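Local coordinates for protein putative enzyme related to aldose 1-epimerase (Salmonella typhimurium, PDB 2HTA) that probably acts as a hexose-6-phosphate 1-epimerase, interconverting the alpha and beta anomers of glucose 6-phosphate, at residues H179-K191 against I235-V247. Numbering follows the deposited sequence.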
loop_
_atom_site.group_PDB
_atom_site.type_symbol
_atom_site.label_atom_id
_atom_site.label_comp_id
_atom_site.label_asym_id
_atom_site.label_seq_id
_atom_site.Cartn_x
_atom_site.Cartn_y
_atom_site.Cartn_z
ATOM N N HIS A 179 -0.018 -1.921 -2.627
ATOM C CA HIS A 179 -1.151 -1.275 -3.305
ATOM C C HIS A 179 -1.318 0.169 -2.786
ATOM O O HIS A 179 -2.399 0.552 -2.353
ATOM C CB HIS A 179 -2.416 -2.082 -2.959
ATOM C CG HIS A 179 -3.625 -1.778 -3.785
ATOM N ND1 HIS A 179 -4.180 -0.526 -3.856
ATOM C CD2 HIS A 179 -4.470 -2.600 -4.482
ATOM C CE1 HIS A 179 -5.274 -0.555 -4.604
ATOM N NE2 HIS A 179 -5.490 -1.806 -4.963
ATOM N N SER A 180 -0.259 0.973 -2.829
ATOM C CA SER A 180 -0.300 2.282 -2.143
ATOM C C SER A 180 -1.323 3.314 -2.632
ATOM O O SER A 180 -1.460 3.525 -3.836
ATOM C CB SER A 180 1.101 2.918 -2.241
ATOM O OG SER A 180 2.040 1.914 -1.979
ATOM N N TYR A 181 -2.008 3.954 -1.671
ATOM C CA TYR A 181 -2.952 5.066 -1.879
ATOM C C TYR A 181 -2.259 6.382 -1.457
ATOM O O TYR A 181 -1.998 6.571 -0.282
ATOM C CB TYR A 181 -4.135 4.935 -0.929
ATOM C CG TYR A 181 -5.078 3.806 -1.292
ATOM C CD1 TYR A 181 -4.722 2.451 -1.062
ATOM C CD2 TYR A 181 -6.322 4.076 -1.790
ATOM C CE1 TYR A 181 -5.612 1.371 -1.330
ATOM C CE2 TYR A 181 -7.243 2.984 -2.108
ATOM C CZ TYR A 181 -6.861 1.675 -1.881
ATOM O OH TYR A 181 -7.740 0.629 -2.175
ATOM N N PHE A 182 -2.086 7.274 -2.404
ATOM C CA PHE A 182 -1.399 8.535 -2.201
ATOM C C PHE A 182 -2.429 9.635 -2.159
ATOM O O PHE A 182 -3.314 9.716 -3.002
ATOM C CB PHE A 182 -0.382 8.742 -3.322
ATOM C CG PHE A 182 0.723 7.751 -3.273
ATOM C CD1 PHE A 182 0.766 6.674 -4.166
ATOM C CD2 PHE A 182 1.671 7.820 -2.253
ATOM C CE1 PHE A 182 1.768 5.705 -4.061
ATOM C CE2 PHE A 182 2.713 6.869 -2.152
ATOM C CZ PHE A 182 2.752 5.804 -3.058
ATOM N N ASN A 183 -2.287 10.453 -1.128
ATOM C CA ASN A 183 -3.127 11.622 -0.863
ATOM C C ASN A 183 -2.793 12.695 -1.891
ATOM O O ASN A 183 -1.634 13.063 -2.079
ATOM C CB ASN A 183 -2.838 12.069 0.579
ATOM C CG ASN A 183 -3.769 13.169 1.084
ATOM O OD1 ASN A 183 -4.961 13.174 0.787
ATOM N ND2 ASN A 183 -3.214 14.110 1.886
ATOM N N VAL A 184 -3.815 13.124 -2.617
ATOM C CA VAL A 184 -3.679 14.184 -3.629
ATOM C C VAL A 184 -4.702 15.285 -3.372
ATOM O O VAL A 184 -5.754 15.034 -2.766
ATOM C CB VAL A 184 -3.777 13.693 -5.110
ATOM C CG1 VAL A 184 -2.664 12.694 -5.401
ATOM C CG2 VAL A 184 -5.138 13.079 -5.430
ATOM N N GLY A 185 -4.402 16.497 -3.836
ATOM C CA GLY A 185 -5.375 17.608 -3.641
ATOM C C GLY A 185 -6.649 17.440 -4.428
ATOM O O GLY A 185 -7.769 17.629 -3.897
ATOM N N ASP A 186 -6.492 17.091 -5.697
ATOM C CA ASP A 186 -7.630 16.888 -6.576
ATOM C C ASP A 186 -7.276 15.981 -7.730
ATOM O O ASP A 186 -6.473 16.340 -8.603
ATOM C CB ASP A 186 -8.010 18.251 -7.141
ATOM C CG ASP A 186 -9.268 18.229 -7.989
ATOM O OD1 ASP A 186 -9.751 17.166 -8.420
ATOM O OD2 ASP A 186 -9.789 19.334 -8.200
ATOM N N ILE A 187 -7.944 14.843 -7.811
ATOM C CA ILE A 187 -7.574 13.851 -8.819
ATOM C C ILE A 187 -7.678 14.410 -10.256
ATOM O O ILE A 187 -6.958 13.992 -11.169
ATOM C CB ILE A 187 -8.461 12.600 -8.674
ATOM C CG1 ILE A 187 -8.052 11.510 -9.667
ATOM C CG2 ILE A 187 -9.923 12.969 -8.857
ATOM C CD1 ILE A 187 -6.684 10.847 -9.387
ATOM N N ALA A 188 -8.578 15.373 -10.450
ATOM C CA ALA A 188 -8.839 15.937 -11.762
ATOM C C ALA A 188 -7.609 16.649 -12.306
ATOM O O ALA A 188 -7.483 16.811 -13.513
ATOM C CB ALA A 188 -10.051 16.931 -11.705
ATOM N N ASN A 189 -6.693 17.097 -11.461
ATOM C CA ASN A 189 -5.494 17.669 -12.070
ATOM C C ASN A 189 -4.248 16.777 -11.992
ATOM O O ASN A 189 -3.171 17.175 -12.467
ATOM C CB ASN A 189 -5.155 19.074 -11.551
ATOM C CG ASN A 189 -4.840 19.095 -10.081
ATOM O OD1 ASN A 189 -3.943 18.368 -9.593
ATOM N ND2 ASN A 189 -5.567 19.932 -9.352
ATOM N N VAL A 190 -4.389 15.602 -11.384
ATOM C CA VAL A 190 -3.215 14.755 -11.133
ATOM C C VAL A 190 -2.727 14.169 -12.446
ATOM O O VAL A 190 -3.518 13.761 -13.268
ATOM C CB VAL A 190 -3.555 13.628 -10.122
ATOM C CG1 VAL A 190 -2.438 12.576 -10.104
ATOM C CG2 VAL A 190 -3.731 14.238 -8.760
ATOM N N LYS A 191 -1.422 14.192 -12.670
ATOM C CA LYS A 191 -0.833 13.307 -13.652
ATOM C C LYS A 191 0.322 12.526 -13.036
ATOM O O LYS A 191 1.034 13.004 -12.091
ATOM C CB LYS A 191 -0.420 14.048 -14.919
ATOM C CG LYS A 191 0.631 15.100 -14.657
ATOM C CD LYS A 191 0.691 16.151 -15.809
ATOM C CE LYS A 191 1.729 17.232 -15.436
ATOM N NZ LYS A 191 2.154 18.172 -16.571
ATOM N N ILE A 235 4.224 11.392 -9.208
ATOM C CA ILE A 235 2.840 11.922 -9.095
ATOM C C ILE A 235 2.986 13.460 -8.992
ATOM O O ILE A 235 3.687 13.953 -8.089
ATOM C CB ILE A 235 2.094 11.437 -7.829
ATOM C CG1 ILE A 235 2.124 9.884 -7.802
ATOM C CG2 ILE A 235 0.643 12.087 -7.713
ATOM C CD1 ILE A 235 1.614 9.258 -6.506
ATOM N N HIS A 236 2.371 14.178 -9.917
ATOM C CA HIS A 236 2.477 15.654 -9.924
ATOM C C HIS A 236 1.178 16.192 -9.377
ATOM O O HIS A 236 0.131 15.946 -9.972
ATOM C CB HIS A 236 2.648 16.126 -11.364
ATOM C CG HIS A 236 3.816 15.501 -12.056
ATOM N ND1 HIS A 236 5.023 16.132 -12.175
ATOM C CD2 HIS A 236 3.948 14.305 -12.683
ATOM C CE1 HIS A 236 5.872 15.352 -12.830
ATOM N NE2 HIS A 236 5.239 14.227 -13.145
ATOM N N ASP A 237 1.258 16.984 -8.289
ATOM C CA ASP A 237 0.082 17.497 -7.615
ATOM C C ASP A 237 0.139 19.017 -7.495
ATOM O O ASP A 237 0.813 19.531 -6.622
ATOM C CB ASP A 237 -0.017 16.907 -6.204
ATOM C CG ASP A 237 -1.335 17.260 -5.509
ATOM O OD1 ASP A 237 -2.070 18.225 -5.880
ATOM O OD2 ASP A 237 -1.633 16.564 -4.550
ATOM N N ALA A 238 -0.547 19.705 -8.392
ATOM C CA ALA A 238 -0.544 21.171 -8.445
ATOM C C ALA A 238 -1.273 21.749 -7.223
ATOM O O ALA A 238 -0.877 22.814 -6.694
ATOM C CB ALA A 238 -1.216 21.647 -9.756
ATOM N N THR A 239 -2.303 21.044 -6.744
ATOM C CA THR A 239 -3.101 21.541 -5.616
ATOM C C THR A 239 -2.353 21.566 -4.266
ATOM O O THR A 239 -2.352 22.585 -3.554
ATOM C CB THR A 239 -4.391 20.764 -5.501
ATOM O OG1 THR A 239 -5.069 20.806 -6.778
ATOM C CG2 THR A 239 -5.265 21.336 -4.381
ATOM N N LEU A 240 -1.658 20.481 -3.934
ATOM C CA LEU A 240 -0.850 20.440 -2.730
ATOM C C LEU A 240 0.552 20.931 -3.026
ATOM O O LEU A 240 1.423 20.892 -2.159
ATOM C CB LEU A 240 -0.804 18.993 -2.184
ATOM C CG LEU A 240 -2.158 18.407 -1.760
ATOM C CD1 LEU A 240 -2.043 17.071 -1.021
ATOM C CD2 LEU A 240 -2.915 19.420 -0.937
ATOM N N ASN A 241 0.804 21.299 -4.275
ATOM C CA ASN A 241 2.096 21.891 -4.639
ATOM C C ASN A 241 3.269 20.980 -4.338
ATOM O O ASN A 241 4.266 21.382 -3.716
ATOM C CB ASN A 241 2.284 23.234 -3.932
ATOM C CG ASN A 241 1.202 24.240 -4.319
ATOM O OD1 ASN A 241 0.847 24.387 -5.515
ATOM N ND2 ASN A 241 0.631 24.907 -3.313
ATOM N N ARG A 242 3.148 19.712 -4.723
ATOM C CA ARG A 242 4.259 18.801 -4.443
ATOM C C ARG A 242 4.321 17.724 -5.522
ATOM O O ARG A 242 3.339 17.556 -6.257
ATOM C CB ARG A 242 4.050 18.136 -3.077
ATOM C CG ARG A 242 2.840 17.151 -2.943
ATOM C CD ARG A 242 2.704 16.740 -1.509
ATOM N NE ARG A 242 1.608 15.774 -1.336
ATOM C CZ ARG A 242 1.309 15.224 -0.164
ATOM N NH1 ARG A 242 2.020 15.551 0.904
ATOM N NH2 ARG A 242 0.321 14.347 -0.058
ATOM N N THR A 243 5.444 17.017 -5.606
ATOM C CA THR A 243 5.425 15.710 -6.324
ATOM C C THR A 243 5.705 14.595 -5.308
ATOM O O THR A 243 6.370 14.810 -4.268
ATOM C CB THR A 243 6.508 15.620 -7.431
ATOM O OG1 THR A 243 7.753 15.897 -6.838
ATOM C CG2 THR A 243 6.290 16.626 -8.533
ATOM N N ILE A 244 5.140 13.429 -5.564
ATOM C CA ILE A 244 5.501 12.259 -4.807
ATOM C C ILE A 244 6.215 11.291 -5.767
ATOM O O ILE A 244 5.697 10.968 -6.861
ATOM C CB ILE A 244 4.264 11.596 -4.154
ATOM C CG1 ILE A 244 3.575 12.556 -3.121
ATOM C CG2 ILE A 244 4.660 10.294 -3.499
ATOM C CD1 ILE A 244 2.044 12.156 -2.844
ATOM N N ASP A 245 7.411 10.885 -5.380
ATOM C CA ASP A 245 8.188 9.917 -6.157
ATOM C C ASP A 245 7.882 8.552 -5.587
ATOM O O ASP A 245 8.003 8.354 -4.386
ATOM C CB ASP A 245 9.666 10.208 -5.996
ATOM C CG ASP A 245 10.043 11.522 -6.610
ATOM O OD1 ASP A 245 9.369 12.006 -7.580
ATOM O OD2 ASP A 245 11.014 12.098 -6.106
ATOM N N VAL A 246 7.502 7.605 -6.445
ATOM C CA VAL A 246 7.228 6.225 -6.005
ATOM C C VAL A 246 8.199 5.327 -6.760
ATOM O O VAL A 246 8.087 5.195 -7.981
ATOM C CB VAL A 246 5.746 5.834 -6.316
ATOM C CG1 VAL A 246 5.403 4.517 -5.667
ATOM C CG2 VAL A 246 4.778 6.887 -5.843
ATOM N N VAL A 247 9.191 4.781 -6.049
ATOM C CA VAL A 247 10.246 4.030 -6.656
ATOM C C VAL A 247 9.990 2.536 -6.451
ATOM O O VAL A 247 9.721 2.085 -5.335
ATOM C CB VAL A 247 11.586 4.394 -6.092
ATOM C CG1 VAL A 247 12.690 3.650 -6.791
ATOM C CG2 VAL A 247 11.833 5.919 -6.231
HETATM O O HOH W 1 -0.006 14.754 -3.463
HETATM O O HOH W 2 -4.165 17.109 -7.092
HETATM O O HOH W 3 -1.173 18.392 -10.669
#
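D237 OD2 is gripped by two donors: the backbone N of G185, at 2.9 Å, on the syn side and 21° out of the carboxylate plane, and a water that also donates to N183 O and accepts from R242 NE. D237 CG lies anti to its backbone N (chi1 -172°), which swings the short acid toward the backbone of V184 and G185, while OD1 takes L240 N from well above the carboxylate plane, an Asx motif that shapes the hairpin's own turn. With two acceptor oxygens, aspartate can serve both turns at once. The lack of a side chain at G185 lets its CA come within 3.8 Å of T239 CB.

R242 reaches N183 O directly as well, through NH2 at 3.1 Å; the oxygen lies in the guanidinium plane, whereas the donor sits 43° above the carbonyl plane. Both R242 NH2 and N183 ND2 bond E72 O, so this loop carbonyl joins the cluster. At the 3-10 turn 187-189, N189 ND2 gives a 2.8 Å bond to T239 OG1, nearly in its amide plane.

F182 packs against the hairpin's apolar side chains: I235 CD1 touches its CD1 at 3.6 Å, I244 CG2 lies near its CD2, and V246 CG2 meets the far end of the ring at CZ. V190 CG1 and V184 CG1 extend this core over I235 CG2. Where strand 191-193 pairs with 232-237, H236 N bonds K191 O at 2.8 Å, almost straight (170°), joining two antiparallel strands.

N241 and R242 facing D237 form a G1 beta bulge in the hairpin. The end of strand 172-183, which carries H179, the inferred active-site histidine, and the loop after it pack on the hairpin 232-237/242-249 of another sheet, as in the beta-sandwich of the galactose mutarotase-like fold.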